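Local coordinates for protein trichothecene 3-O-acetyltransferase (Gibberella zeae, PDB 2RKV) that transfers an acetyl group from acetyl-coenzyme A to the 3-hydroxyl of trichothecene mycotoxins, and holds coenzyme A and T-2 toxin in this crystal, at residues L10-P14 with G15-I19; R169-S172 with K173-N177; P340-M343 with R344-R348; A367-P371 with S372-M376. One frame throughout, in Å; residues are numbered along the deposited sequence.

Contact 1. Residues L10-P14 with G15-I19; sequences LGQLP and GLLSI. With ZBA (12,13-Epoxytrichothec-9-ene-3,4,8,15-tetrol-4,15-diacetate-8-isovalerate), chain D.
Part of the T-2 toxin pocket is walled by the loop between strands 5-6 and 20-28, where L13 meets L16 and L17 round a single helix-like turn. The carbonyl of L13 is the hub. L17 N reaches L13 O at 3.2 Å with an N-H...O angle of 151°, whereas the bond from L16 N to L13 O, 3.1 Å long, is bent to 122° and weak. The side chains of L13 and L16 lie alongside each other and point the same way, their CD1 atoms 3.9 Å apart. L16 CG stands beside its backbone N (chi1 -62°), which brings the branch between L13 and the toxin, and the second torsion parts the methyls: CD1 meets L13, and CD2 faces the toxin, 3.4 Å from O13, the carbonyl oxygen of an acetate. Further on, I19 CD1 touches the toxin's isovalerate ester at O17 (3.5 Å), so two apolar tips line this side of the ligand; the backbone of I19 bonds to H156, a residue that itself hydrogen-bonds the toxin. L17 folds back over the preceding 3-10 segment, with CD2 3.3 Å from G11 O. S18 OG donates to G15 O at 3.1 Å from above that carbonyl's plane, which links S18 back to G15. L10 packs on L350 and L13 on L354 of helix 340-356, while L17 rests on S73 of strand 72-76.

Contact 2. Residues R169-S172 with K173-N177; sequences RLLS and KACRN
K173 opens the last turn of helix 161-176 and crosses the side chain of L170, its CD lying 4.1 Å from L170 CD2. Its backbone N bonds to R169 O at 3.1 Å. The lysine chain is extended beyond CG, and this carries NZ away from the turn to a salt bridge with E184. At A174 the backbone bond to L170 O shortens to 2.8 Å, and the methyl CB sits 3.5 Å from the same oxygen, close against the preceding turn. C175 follows with its N 2.9 Å from L171 O. Its SG stands beside its own backbone N (chi1 -73°), while L171 CG is anti to N (chi1 170°); the two torsions bring SG and L171 CD1 to 3.9 Å, an apolar pair on the buried side, where L171 also rests on L46 and F49 of helix 35-52. R176 N closes the series on S172 O. The arginine's CG lies 3.4 Å from that same S172 O, and a bend at chi3 turns the chain so that the guanidinium meets D178 and D389. N177 leaves the helix with positive phi (65°), and its N bonds back to A174 O at 3.0 Å. Four successive i to i+4 bonds, ended by a residue of positive phi with two bonds back into the last turn, N177 N to A174 O being one of them, mark an alpha-helix finished by a Schellman motif.

Contact 3. Residues P340-M343 with R344-R348; sequences PASM and RQRTR
R346 lies along the preceding turn and touches S342 with one atom after another. Its CB is 3.4 Å from S342 O, and CG comes nearer still, 3.2 Å from the same oxygen, which also takes the backbone N-H of R346. CG beside the backbone N (chi1 -69°) is what lays the chain over this carbonyl. CD then passes the serine hydroxyl, but S342 was modelled in two conformers, so that contact, and the water that accepts from S342 OG and, weakly, from R346 NH1, hold for one of them and remain doubtful. A bend at chi3 (58°) swings the guanidinium round towards strand 310-318. There NH1 lies 3.9 Å from M343 SD, with the sulfur at the edge of the guanidinium and near its plane, and NH2 donates to M312 O. This is the first part of helix 340-356, and its regular i to i+4 bonding is seen in R344 N to P340 O (2.8 Å) and Q345 N to A341 O (3.0 Å). M343 O is gripped twice, by T347 N and by T347 OG1; the hydroxyl bond is 2.7 Å, and the two donors arrive from opposite faces of the carbonyl plane. T347 OG1 sits beside its own backbone N, well placed for this backbone bond, and also takes a hydrogen bond from N311 ND2. The bent chain of M343 crosses the threonine, CE lying 3.5 Å from T347 OG1.

Contact 4. Residues A367-P371 with S372-M376; sequences ADADP and STSVM
With CG anti to the backbone N (chi1 -170°), the carboxylate of D370 swings forward over the chain ahead of it, and S374, its OG beside the backbone N (chi1 -65°), turns its hydroxyl back to the same aspartate. The result is an Asx turn laid over a tight backbone turn, just before strand 375-379 of the seven-stranded mixed sheet. D370 OD1 accepts from S372 N at 2.9 Å through its anti lone pair, the one directed away from the other carboxylate oxygen, and S372 CB packs 3.2 Å from the same OD1. The backbone oxygen of D370 has three donors. T373 N, at 3.0 Å, makes the i to i+3 bond of a beta turn whose middle residues P371 and S372 are both helical in phi and psi. S374 N, at 2.7 Å, makes the i to i+4 bond and comes in almost in line with the C=O (C=O...N angle 175°). S374 OG is the third, 2.9 Å from D370 O and well above the carbonyl plane. This threefold grip fixes the turn by which the chain enters the strand. S410 OG lies within hydrogen-bonding reach of both P371 O and S374 O, its single proton shared or alternating between them, while R280 and R277 hold the carbonyls of S372 and S374. The side chain of M376, in the strand, comes within about 4 Å of the toxin, and its SD rests 4.3 Å from A369 CB.

From the N terminus the four contacts come strictly in series, none nesting in or crossing another, and each joins adjacent segments. Contact 1 shapes the loop leading to strand 20-28, beside the toxin. Contact 2 ends helix 161-176, far from the others; its nearest atoms are about 17 Å from those of contact 1. Contact 3 opens helix 340-356, and contact 4 turns the chain that follows this helix into strand 375-379, on the far side of the chain's centre from contact 2. The one direct touch is between contacts 1 and 3, where L10 CD1 packs 3.8 Å from T347 CG2, joining the N-terminal loop to the helix.

Contact 1. Residues L10-P14 with G15-I19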
loop_
_atom_site.group_PDB
_atom_site.type_symbol
_atom_site.label_atom_id
_atom_site.label_comp_id
_atom_site.label_asym_id
_atom_site.label_seq_id
_atom_site.Cartn_x
_atom_site.Cartn_y
_atom_site.Cartn_z
ATOM N N LEU A 10 -8.697 12.468 -6.213
ATOM C CA LEU A 10 -7.475 12.149 -5.480
ATOM C C LEU A 10 -6.542 11.258 -6.299
ATOM O O LEU A 10 -5.316 11.310 -6.125
ATOM C CB LEU A 10 -7.810 11.482 -4.141
ATOM C CG LEU A 10 -8.575 12.336 -3.126
ATOM C CD1 LEU A 10 -9.027 11.462 -1.954
ATOM C CD2 LEU A 10 -7.708 13.496 -2.648
ATOM N N GLY A 11 -7.121 10.456 -7.195
ATOM C CA GLY A 11 -6.343 9.575 -8.071
ATOM C C GLY A 11 -5.712 10.296 -9.255
ATOM O O GLY A 11 -4.987 9.685 -10.055
ATOM N N GLN A 12 -6.000 11.589 -9.392
ATOM C CA GLN A 12 -5.360 12.384 -10.427
ATOM C C GLN A 12 -3.995 12.901 -9.928
ATOM O O GLN A 12 -3.306 13.590 -10.668
ATOM C CB GLN A 12 -6.260 13.542 -10.898
ATOM C CG GLN A 12 -7.724 13.164 -11.235
ATOM C CD GLN A 12 -7.909 12.510 -12.614
ATOM O OE1 GLN A 12 -6.990 12.461 -13.433
ATOM N NE2 GLN A 12 -9.120 12.016 -12.868
ATOM N N LEU A 13 -3.624 12.577 -8.682
ATOM C CA LEU A 13 -2.277 12.883 -8.148
ATOM C C LEU A 13 -1.213 12.288 -9.072
ATOM O O LEU A 13 -1.261 11.084 -9.377
ATOM C CB LEU A 13 -2.093 12.334 -6.725
ATOM C CG LEU A 13 -2.748 13.088 -5.562
ATOM C CD1 LEU A 13 -2.866 12.210 -4.316
ATOM C CD2 LEU A 13 -1.979 14.362 -5.255
ATOM N N PRO A 14 -0.263 13.125 -9.545
ATOM C CA PRO A 14 0.774 12.682 -10.494
ATOM C C PRO A 14 1.566 11.452 -10.038
ATOM O O PRO A 14 1.899 10.593 -10.863
ATOM C CB PRO A 14 1.709 13.895 -10.573
ATOM C CG PRO A 14 0.825 15.049 -10.297
ATOM C CD PRO A 14 -0.129 14.564 -9.235
ATOM N N GLY A 15 1.870 11.382 -8.743
ATOM C CA GLY A 15 2.622 10.260 -8.179
ATOM C C GLY A 15 1.882 8.940 -8.302
ATOM O O GLY A 15 2.473 7.919 -8.663
ATOM N N LEU A 16 0.584 8.968 -8.014
ATOM C CA LEU A 16 -0.235 7.758 -8.028
ATOM C C LEU A 16 -0.454 7.239 -9.446
ATOM O O LEU A 16 -0.527 6.024 -9.667
ATOM C CB LEU A 16 -1.573 8.018 -7.338
ATOM C CG LEU A 16 -1.489 8.412 -5.864
ATOM C CD1 LEU A 16 -2.883 8.481 -5.276
ATOM C CD2 LEU A 16 -0.623 7.444 -5.065
ATOM N N LEU A 17 -0.529 8.160 -10.401
ATOM C CA LEU A 17 -0.766 7.802 -11.804
ATOM C C LEU A 17 0.373 7.045 -12.490
ATOM O O LEU A 17 0.168 6.466 -13.562
ATOM C CB LEU A 17 -1.174 9.037 -12.626
ATOM C CG LEU A 17 -2.604 9.560 -12.438
ATOM C CD1 LEU A 17 -2.811 10.831 -13.233
ATOM C CD2 LEU A 17 -3.619 8.501 -12.856
ATOM N N SER A 18 1.558 7.022 -11.872
ATOM C CA SER A 18 2.728 6.350 -12.463
ATOM C C SER A 18 3.145 5.050 -11.745
ATOM O O SER A 18 4.114 4.383 -12.150
ATOM C CB SER A 18 3.918 7.319 -12.508
ATOM O OG SER A 18 4.257 7.761 -11.203
ATOM N N ILE A 19 2.402 4.688 -10.704
ATOM C CA ILE A 19 2.783 3.613 -9.788
ATOM C C ILE A 19 1.809 2.436 -9.864
ATOM O O ILE A 19 0.609 2.636 -10.046
ATOM C CB ILE A 19 2.821 4.137 -8.326
ATOM C CG1 ILE A 19 4.004 5.095 -8.125
ATOM C CG2 ILE A 19 2.889 2.990 -7.318
ATOM C CD1 ILE A 19 3.968 5.829 -6.780
HETATM O O18 ZBA D . 7.284 7.327 -2.610
HETATM C C44 ZBA D . 6.721 7.190 -3.618
HETATM C C45 ZBA D . 7.016 7.897 -4.891
HETATM C C46 ZBA D . 7.704 7.031 -5.841
HETATM C C48 ZBA D . 8.946 6.557 -5.286
HETATM C C47 ZBA D . 8.158 7.644 -7.131
HETATM O O17 ZBA D . 5.723 6.308 -3.739
HETATM C C31 ZBA D . 5.427 5.367 -2.696
HETATM C C30 ZBA D . 4.527 5.947 -1.657
HETATM C C32 ZBA D . 4.894 4.168 -3.386
HETATM C C39 ZBA D . 5.876 3.505 -4.326
HETATM C C33 ZBA D . 3.674 3.764 -3.211
HETATM C C34 ZBA D . 2.697 4.409 -2.304
HETATM O O10 ZBA D . 2.743 3.618 -1.100
HETATM C C29 ZBA D . 3.028 5.872 -1.949
HETATM C C38 ZBA D . 2.699 6.742 -3.157
HETATM O O12 ZBA D . 3.507 7.908 -3.162
HETATM C C40 ZBA D . 3.029 9.079 -3.550
HETATM C C41 ZBA D . 4.108 10.133 -3.479
HETATM O O13 ZBA D . 1.964 9.312 -3.873
HETATM C C28 ZBA D . 2.150 6.316 -0.704
HETATM C C37 ZBA D . 2.274 7.811 -0.352
HETATM C C35 ZBA D . 2.526 5.393 0.448
HETATM C C25 ZBA D . 1.997 4.085 -0.015
HETATM C C36 ZBA D . 3.394 5.639 1.564
HETATM O O11 ZBA D . 2.006 5.815 1.717
HETATM C C27 ZBA D . 0.667 5.862 -0.913
HETATM C C26 ZBA D . 0.592 4.440 -0.386
HETATM O O16 ZBA D . 0.032 3.543 -1.303
HETATM O O14 ZBA D . -0.116 6.690 -0.047
HETATM C C42 ZBA D . -1.389 7.023 -0.216
HETATM O O15 ZBA D . -1.976 7.717 0.550
HETATM C C43 ZBA D . -1.947 6.398 -1.386
#

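Contact 2. Residues R169-S172 with K173-N177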
loop_
_atom_site.group_PDB
_atom_site.type_symbol
_atom_site.label_atom_id
_atom_site.label_comp_id
_atom_site.label_asym_id
_atom_site.label_seq_id
_atom_site.Cartn_x
_atom_site.Cartn_y
_atom_site.Cartn_z
ATOM N N ARG A 169 -10.920 -9.526 -3.560
ATOM C CA ARG A 169 -11.956 -10.263 -2.843
ATOM C C ARG A 169 -13.045 -10.754 -3.802
ATOM O O ARG A 169 -13.464 -11.915 -3.740
ATOM C CB ARG A 169 -12.557 -9.372 -1.749
ATOM C CG ARG A 169 -13.711 -9.969 -0.959
ATOM C CD ARG A 169 -13.842 -9.283 0.403
ATOM N NE ARG A 169 -14.081 -7.842 0.301
ATOM C CZ ARG A 169 -13.200 -6.893 0.625
ATOM N NH1 ARG A 169 -13.534 -5.613 0.507
ATOM N NH2 ARG A 169 -11.990 -7.207 1.074
ATOM N N LEU A 170 -13.508 -9.865 -4.679
ATOM C CA LEU A 170 -14.538 -10.235 -5.652
ATOM C C LEU A 170 -13.980 -11.177 -6.712
ATOM O O LEU A 170 -14.683 -12.072 -7.198
ATOM C CB LEU A 170 -15.162 -9.002 -6.304
ATOM C CG LEU A 170 -16.011 -8.108 -5.386
ATOM C CD1 LEU A 170 -16.827 -7.133 -6.228
ATOM C CD2 LEU A 170 -16.950 -8.948 -4.498
ATOM N N LEU A 171 -12.710 -10.994 -7.073
ATOM C CA LEU A 171 -12.091 -11.947 -7.988
ATOM C C LEU A 171 -12.117 -13.347 -7.355
ATOM O O LEU A 171 -12.412 -14.333 -8.042
ATOM C CB LEU A 171 -10.668 -11.532 -8.365
ATOM C CG LEU A 171 -9.835 -12.565 -9.139
ATOM C CD1 LEU A 171 -10.529 -12.994 -10.448
ATOM C CD2 LEU A 171 -8.431 -12.019 -9.408
ATOM N N SER A 172 -11.838 -13.443 -6.050
ATOM C CA SER A 172 -11.893 -14.751 -5.389
ATOM C C SER A 172 -13.295 -15.366 -5.486
ATOM O O SER A 172 -13.438 -16.544 -5.825
ATOM C CB SER A 172 -11.429 -14.680 -3.931
ATOM O OG SER A 172 -11.293 -15.995 -3.402
ATOM N N LYS A 173 -14.321 -14.556 -5.225
ATOM C CA LYS A 173 -15.714 -14.999 -5.387
ATOM C C LYS A 173 -15.949 -15.507 -6.804
ATOM O O LYS A 173 -16.521 -16.575 -7.010
ATOM C CB LYS A 173 -16.693 -13.858 -5.113
ATOM C CG LYS A 173 -16.845 -13.498 -3.640
ATOM C CD LYS A 173 -18.139 -12.711 -3.431
ATOM C CE LYS A 173 -18.393 -12.428 -1.953
ATOM N NZ LYS A 173 -19.770 -11.853 -1.758
ATOM N N ALA A 174 -15.503 -14.726 -7.780
ATOM C CA ALA A 174 -15.728 -15.066 -9.187
ATOM C C ALA A 174 -15.058 -16.395 -9.545
ATOM O O ALA A 174 -15.640 -17.207 -10.263
ATOM C CB ALA A 174 -15.239 -13.953 -10.086
ATOM N N CYS A 175 -13.842 -16.619 -9.045
ATOM C CA CYS A 175 -13.143 -17.898 -9.241
ATOM C C CYS A 175 -13.938 -19.085 -8.684
ATOM O O CYS A 175 -13.961 -20.173 -9.271
ATOM C CB CYS A 175 -11.749 -17.842 -8.609
ATOM S SG CYS A 175 -10.588 -16.823 -9.514
ATOM N N ARG A 176 -14.593 -18.863 -7.547
ATOM C CA ARG A 176 -15.416 -19.889 -6.915
ATOM C C ARG A 176 -16.805 -20.024 -7.548
ATOM O O ARG A 176 -17.538 -20.964 -7.244
ATOM C CB ARG A 176 -15.571 -19.583 -5.421
ATOM C CG ARG A 176 -14.274 -19.658 -4.620
ATOM C CD ARG A 176 -14.512 -19.382 -3.123
ATOM N NE ARG A 176 -15.526 -20.281 -2.571
ATOM C CZ ARG A 176 -15.269 -21.380 -1.856
ATOM N NH1 ARG A 176 -14.020 -21.721 -1.565
ATOM N NH2 ARG A 176 -16.274 -22.143 -1.423
ATOM N N ASN A 177 -17.166 -19.061 -8.396
ATOM C CA ASN A 177 -18.522 -18.930 -8.943
ATOM C C ASN A 177 -19.562 -18.608 -7.852
ATOM O O ASN A 177 -20.730 -18.992 -7.942
ATOM C CB ASN A 177 -18.916 -20.171 -9.763
ATOM C CG ASN A 177 -19.966 -19.872 -10.823
ATOM O OD1 ASN A 177 -20.313 -18.718 -11.086
ATOM N ND2 ASN A 177 -20.480 -20.928 -11.440
#

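Contact 3. Residues P340-M343 with R344-R348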
loop_
_atom_site.group_PDB
_atom_site.type_symbol
_atom_site.label_atom_id
_atom_site.label_comp_id
_atom_site.label_asym_id
_atom_site.label_seq_id
_atom_site.Cartn_x
_atom_site.Cartn_y
_atom_site.Cartn_z
ATOM N N PRO A 340 -12.486 11.732 12.615
ATOM C CA PRO A 340 -13.204 11.664 11.334
ATOM C C PRO A 340 -13.556 13.025 10.720
ATOM O O PRO A 340 -13.415 13.196 9.502
ATOM C CB PRO A 340 -14.474 10.878 11.686
ATOM C CG PRO A 340 -14.078 10.043 12.836
ATOM C CD PRO A 340 -13.126 10.885 13.639
ATOM N N ALA A 341 -14.004 13.980 11.540
ATOM C CA ALA A 341 -14.346 15.312 11.017
ATOM C C ALA A 341 -13.121 16.000 10.412
ATOM O O ALA A 341 -13.224 16.663 9.374
ATOM C CB ALA A 341 -14.994 16.191 12.088
ATOM N N SER A 342 -11.968 15.820 11.059
ATOM C CA SER A 342 -10.705 16.370 10.565
ATOM C C SER A 342 -10.266 15.687 9.276
ATOM O O SER A 342 -9.878 16.344 8.318
ATOM C CB SER A 342 -9.600 16.248 11.614
ATOM O OG SER A 342 -8.341 16.593 11.055
ATOM N N MET A 343 -10.333 14.359 9.254
ATOM C CA MET A 343 -9.983 13.611 8.049
ATOM C C MET A 343 -10.876 14.004 6.873
ATOM O O MET A 343 -10.395 14.168 5.747
ATOM C CB MET A 343 -10.049 12.110 8.311
ATOM C CG MET A 343 -8.740 11.513 8.787
ATOM S SD MET A 343 -7.433 11.549 7.519
ATOM C CE MET A 343 -8.292 10.976 6.068
ATOM N N ARG A 344 -12.167 14.171 7.139
ATOM C CA ARG A 344 -13.104 14.555 6.091
ATOM C C ARG A 344 -12.794 15.950 5.549
ATOM O O ARG A 344 -12.699 16.128 4.334
ATOM C CB ARG A 344 -14.556 14.464 6.571
ATOM C CG ARG A 344 -15.564 14.731 5.463
ATOM C CD ARG A 344 -16.993 14.529 5.928
ATOM N NE ARG A 344 -17.936 14.808 4.848
ATOM C CZ ARG A 344 -18.612 15.944 4.707
ATOM N NH1 ARG A 344 -18.475 16.929 5.590
ATOM N NH2 ARG A 344 -19.440 16.091 3.682
ATOM N N GLN A 345 -12.611 16.929 6.441
ATOM C CA GLN A 345 -12.330 18.302 6.006
ATOM C C GLN A 345 -11.033 18.373 5.193
ATOM O O GLN A 345 -10.983 19.001 4.132
ATOM C CB GLN A 345 -12.300 19.267 7.210
ATOM C CG GLN A 345 -11.915 20.724 6.890
ATOM C CD GLN A 345 -12.932 21.473 6.025
ATOM O OE1 GLN A 345 -12.580 22.431 5.330
ATOM N NE2 GLN A 345 -14.191 21.053 6.076
ATOM N N ARG A 346 -9.993 17.701 5.685
ATOM C CA ARG A 346 -8.694 17.734 5.031
ATOM C C ARG A 346 -8.770 17.097 3.651
ATOM O O ARG A 346 -8.273 17.656 2.671
ATOM C CB ARG A 346 -7.639 17.045 5.900
ATOM C CG ARG A 346 -7.304 17.842 7.180
ATOM C CD ARG A 346 -6.236 17.168 8.034
ATOM N NE ARG A 346 -5.008 16.979 7.272
ATOM C CZ ARG A 346 -4.528 15.796 6.909
ATOM N NH1 ARG A 346 -5.153 14.672 7.276
ATOM N NH2 ARG A 346 -3.417 15.732 6.188
ATOM N N THR A 347 -9.431 15.947 3.579
ATOM C CA THR A 347 -9.549 15.199 2.331
ATOM C C THR A 347 -10.378 15.981 1.314
ATOM O O THR A 347 -10.048 16.018 0.122
ATOM C CB THR A 347 -10.124 13.786 2.598
ATOM O OG1 THR A 347 -9.257 13.098 3.508
ATOM C CG2 THR A 347 -10.228 12.977 1.302
ATOM N N ARG A 348 -11.451 16.625 1.783
ATOM C CA ARG A 348 -12.251 17.484 0.909
ATOM C C ARG A 348 -11.422 18.658 0.385
ATOM O O ARG A 348 -11.567 19.057 -0.770
ATOM C CB ARG A 348 -13.510 17.987 1.622
ATOM C CG ARG A 348 -14.542 16.902 1.867
ATOM C CD ARG A 348 -15.741 17.467 2.612
ATOM N NE ARG A 348 -16.508 18.384 1.771
ATOM C CZ ARG A 348 -17.363 19.303 2.221
ATOM N NH1 ARG A 348 -17.561 19.461 3.524
ATOM N NH2 ARG A 348 -18.009 20.082 1.360
HETATM O O HOH W 1 -6.443 14.508 10.035
#

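Contact 4. Residues A367-P371 with S372-M376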
loop_
_atom_site.group_PDB
_atom_site.type_symbol
_atom_site.label_atom_id
_atom_site.label_comp_id
_atom_site.label_asym_id
_atom_site.label_seq_id
_atom_site.Cartn_x
_atom_site.Cartn_y
_atom_site.Cartn_z
ATOM N N ALA A 367 5.025 15.939 -0.170
ATOM C CA ALA A 367 5.585 17.190 -0.701
ATOM C C ALA A 367 6.732 17.800 0.109
ATOM O O ALA A 367 7.632 18.426 -0.469
ATOM C CB ALA A 367 4.485 18.219 -0.894
ATOM N N ASP A 368 6.700 17.640 1.430
ATOM C CA ASP A 368 7.773 18.173 2.270
ATOM C C ASP A 368 8.474 17.121 3.142
ATOM O O ASP A 368 9.131 17.460 4.132
ATOM C CB ASP A 368 7.291 19.383 3.085
ATOM C CG ASP A 368 6.255 19.031 4.152
ATOM O OD1 ASP A 368 5.940 17.843 4.367
ATOM O OD2 ASP A 368 5.744 19.977 4.782
ATOM N N ALA A 369 8.351 15.853 2.761
ATOM C CA ALA A 369 9.026 14.783 3.489
ATOM C C ALA A 369 10.484 14.692 3.046
ATOM O O ALA A 369 10.774 14.537 1.865
ATOM C CB ALA A 369 8.315 13.444 3.287
ATOM N N ASP A 370 11.394 14.816 4.002
ATOM C CA ASP A 370 12.819 14.625 3.757
ATOM C C ASP A 370 13.167 13.153 3.969
ATOM O O ASP A 370 13.024 12.642 5.083
ATOM C CB ASP A 370 13.619 15.493 4.731
ATOM C CG ASP A 370 15.103 15.546 4.401
ATOM O OD1 ASP A 370 15.730 14.478 4.210
ATOM O OD2 ASP A 370 15.641 16.672 4.354
ATOM N N PRO A 371 13.624 12.460 2.907
ATOM C CA PRO A 371 13.911 11.022 3.027
ATOM C C PRO A 371 14.940 10.661 4.102
ATOM O O PRO A 371 14.923 9.543 4.622
ATOM C CB PRO A 371 14.424 10.634 1.636
ATOM C CG PRO A 371 14.775 11.936 0.953
ATOM C CD PRO A 371 13.870 12.968 1.543
ATOM N N SER A 372 15.830 11.595 4.432
ATOM C CA SER A 372 16.837 11.350 5.456
ATOM C C SER A 372 16.239 11.218 6.859
ATOM O O SER A 372 16.730 10.433 7.671
ATOM C CB SER A 372 17.898 12.455 5.436
ATOM O OG SER A 372 18.786 12.323 6.535
ATOM N N THR A 373 15.173 11.969 7.130
ATOM C CA THR A 373 14.640 12.078 8.490
ATOM C C THR A 373 13.167 11.705 8.644
ATOM O O THR A 373 12.675 11.606 9.771
ATOM C CB THR A 373 14.785 13.515 9.025
ATOM O OG1 THR A 373 14.203 14.431 8.092
ATOM C CG2 THR A 373 16.256 13.870 9.238
ATOM N N SER A 374 12.476 11.514 7.522
ATOM C CA SER A 374 11.046 11.215 7.536
ATOM C C SER A 374 10.750 9.728 7.735
ATOM O O SER A 374 11.645 8.881 7.731
ATOM C CB SER A 374 10.368 11.703 6.245
ATOM O OG SER A 374 10.406 13.125 6.134
ATOM N N VAL A 375 9.469 9.433 7.939
ATOM C CA VAL A 375 8.947 8.077 7.807
ATOM C C VAL A 375 7.702 8.210 6.950
ATOM O O VAL A 375 6.849 9.040 7.237
ATOM C CB VAL A 375 8.578 7.454 9.169
ATOM C CG1 VAL A 375 7.796 6.142 8.968
ATOM C CG2 VAL A 375 9.825 7.221 10.016
ATOM N N MET A 376 7.612 7.418 5.883
ATOM C CA MET A 376 6.413 7.412 5.044
ATOM C C MET A 376 5.840 6.002 5.102
ATOM O O MET A 376 6.362 5.100 4.451
ATOM C CB MET A 376 6.749 7.802 3.601
ATOM C CG MET A 376 7.473 9.152 3.465
ATOM S SD MET A 376 8.190 9.448 1.833
ATOM C CE MET A 376 9.481 8.198 1.780
#